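Local coordinates for cellulosomal scaffoldin adaptor protein B (Acetivibrio cellulolyticus, PDB 3FNK) that contributes a type II cohesin module, a dockerin-binding unit of the cellulosomal scaffold, and as a whole is probably involved in carbohydrate binding, at residues N19-E22 and V23-I27. Sequence-based numbering, arbitrary orientation. Where two conformers were deposited one is given.
Sequences NAAE and VGEII
Glu25 reaches back over the turn it closes and puts OE2 on the backbone N of Glu22, a short and nearly straight hydrogen bond of 2.6 Å. The amide meets the anti side of the carboxylate, 22° out of its plane. Two torsions bring the oxygen there: CG of Glu25 sits beside its own backbone N (chi1 -61°), and the chain runs on extended from CG. The same oxygen lies against the backbone of Ala21, with OE2 3.1 Å from Ala21 CA, so this side of the carboxylate is closely packed. One residue pair thus carries two bonds, because Glu25 N also donates to Glu22 O at 2.9 Å. This second bond closes a type II beta turn from Glu22 to Glu25, in which Gly24 occupies the third position with a positive phi of 94°, as is common for glycine in such turns. The turn lies in the connection between the antiparallel strands 11-16 and 26-34 of the cohesin beta barrel and delivers the chain into the second of them. Backbone hydrogen bonds of Gly24 and Glu25 with Val127 tie it to strand 118-127. On the inner side Ala21 is buried: its CB meets CG1 of Ile27 at 4.0 Å, and both residues also touch Val127. The outer side is looser. Val23 points away from residues 19-22, and the Glu22 chain, bent at chi2, carries its carboxylate out toward solvent, where the side chain touches Lys130. Glu22 and Glu25 run side by side in the same direction, yet Glu22 OE2 stays 4.6 Å from Glu25 OE2, a proximity of like charges that the hydrogen bond from Glu22 N to Glu25 OE2 may partly offset.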
ATOM      1  N   ASN A  19      -7.112  -0.606  15.395  1.00 46.60           N
ATOM      2  CA  ASN A  19      -5.949   0.030  16.023  1.00 47.81           C
ATOM      3  C   ASN A  19      -5.315  -0.845  17.096  1.00 48.58           C
ATOM      4  O   ASN A  19      -4.138  -0.682  17.461  1.00 48.57           O
ATOM      5  CB  ASN A  19      -6.399   1.366  16.658  1.00 47.86           C
ATOM      6  CG  ASN A  19      -7.935   1.404  16.987  1.00 49.27           C
ATOM      7  OD1 ASN A  19      -8.617   0.362  17.077  1.00 47.54           O
ATOM      8  ND2 ASN A  19      -8.468   2.619  17.161  1.00 51.17           N
ATOM      9  N   ALA A  20      -6.103  -1.788  17.600  1.00 50.10           N
ATOM     10  CA  ALA A  20      -5.655  -2.669  18.693  1.00 51.59           C
ATOM     11  C   ALA A  20      -6.028  -4.126  18.457  1.00 51.84           C
ATOM     12  O   ALA A  20      -7.135  -4.414  17.987  1.00 51.96           O
ATOM     13  CB  ALA A  20      -6.228  -2.189  20.042  1.00 51.63           C
ATOM     14  N   ALA A  21      -5.111  -5.036  18.802  1.00 52.54           N
ATOM     15  CA  ALA A  21      -5.375  -6.479  18.663  1.00 53.28           C
ATOM     16  C   ALA A  21      -4.473  -7.359  19.535  1.00 53.74           C
ATOM     17  O   ALA A  21      -3.357  -6.967  19.869  1.00 53.48           O
ATOM     18  CB  ALA A  21      -5.287  -6.896  17.195  1.00 53.11           C
ATOM     19  N   GLU A  22      -4.980  -8.541  19.903  1.00 54.82           N
ATOM     20  CA  GLU A  22      -4.257  -9.521  20.753  1.00 56.20           C
ATOM     21  C   GLU A  22      -3.186 -10.267  19.957  1.00 56.30           C
ATOM     22  O   GLU A  22      -3.295 -10.376  18.722  1.00 56.58           O
ATOM     23  CB  GLU A  22      -5.227 -10.563  21.351  1.00 56.38           C
ATOM     24  CG  GLU A  22      -6.566 -10.020  21.862  1.00 58.32           C
ATOM     25  CD  GLU A  22      -6.417  -9.008  22.993  1.00 61.06           C
ATOM     26  OE1 GLU A  22      -5.330  -8.941  23.625  1.00 62.72           O
ATOM     27  OE2 GLU A  22      -7.394  -8.268  23.247  1.00 61.50           O
ATOM     28  N   VAL A  23      -2.167 -10.788  20.650  1.00 56.04           N
ATOM     29  CA  VAL A  23      -1.174 -11.663  20.000  1.00 55.98           C
ATOM     30  C   VAL A  23      -1.947 -12.716  19.219  1.00 55.57           C
ATOM     31  O   VAL A  23      -2.909 -13.281  19.739  1.00 55.63           O
ATOM     32  CB  VAL A  23      -0.188 -12.334  20.997  1.00 56.06           C
ATOM     33  CG1 VAL A  23       0.842 -13.214  20.257  1.00 56.31           C
ATOM     34  CG2 VAL A  23       0.526 -11.287  21.848  1.00 56.29           C
ATOM     35  N   GLY A  24      -1.574 -12.917  17.956  1.00 55.15           N
ATOM     36  CA  GLY A  24      -2.221 -13.912  17.098  1.00 54.50           C
ATOM     37  C   GLY A  24      -3.356 -13.403  16.220  1.00 54.12           C
ATOM     38  O   GLY A  24      -3.734 -14.075  15.245  1.00 54.25           O
ATOM     39  N   GLU A  25      -3.911 -12.239  16.568  1.00 53.06           N
ATOM     40  CA  GLU A  25      -4.955 -11.591  15.762  1.00 52.21           C
ATOM     41  C   GLU A  25      -4.327 -10.871  14.570  1.00 50.48           C
ATOM     42  O   GLU A  25      -3.165 -10.416  14.659  1.00 49.99           O
ATOM     43  CB  GLU A  25      -5.719 -10.550  16.580  1.00 52.97           C
ATOM     44  CG  GLU A  25      -6.458 -11.066  17.795  1.00 55.31           C
ATOM     45  CD  GLU A  25      -7.554 -10.104  18.237  1.00 58.37           C
ATOM     46  OE1 GLU A  25      -8.733 -10.484  18.091  1.00 59.73           O
ATOM     47  OE2 GLU A  25      -7.249  -8.973  18.701  1.00 58.89           O
ATOM     48  N   ILE A  26      -5.113 -10.760  13.491  1.00 49.25           N
ATOM     49  CA  ILE A  26      -4.697 -10.065  12.264  0.50 48.66           C
ATOM     50  C   ILE A  26      -5.416  -8.722  12.096  1.00 48.17           C
ATOM     51  O   ILE A  26      -6.649  -8.630  12.216  1.00 47.78           O
ATOM     52  CB  ILE A  26      -4.924 -10.912  10.966  0.50 48.67           C
ATOM     53  CG1 ILE A  26      -6.419 -11.190  10.741  0.50 48.64           C
ATOM     54  CG2 ILE A  26      -4.117 -12.217  11.001  0.50 48.40           C
ATOM     55  CD1 ILE A  26      -6.884 -10.928   9.325  0.50 48.04           C
ATOM     56  N   ILE A  27      -4.631  -7.684  11.830  1.00 47.28           N
ATOM     57  CA  ILE A  27      -5.151  -6.373  11.428  1.00 45.52           C
ATOM     58  C   ILE A  27      -4.945  -6.279   9.911  1.00 44.39           C
ATOM     59  O   ILE A  27      -3.826  -6.549   9.421  1.00 43.94           O
ATOM     60  CB  ILE A  27      -4.362  -5.241  12.080  1.00 45.67           C
ATOM     61  CG1 ILE A  27      -4.430  -5.346  13.613  1.00 46.42           C
ATOM     62  CG2 ILE A  27      -4.877  -3.883  11.594  1.00 45.81           C
ATOM     63  CD1 ILE A  27      -3.237  -4.726  14.321  1.00 45.03           C
TER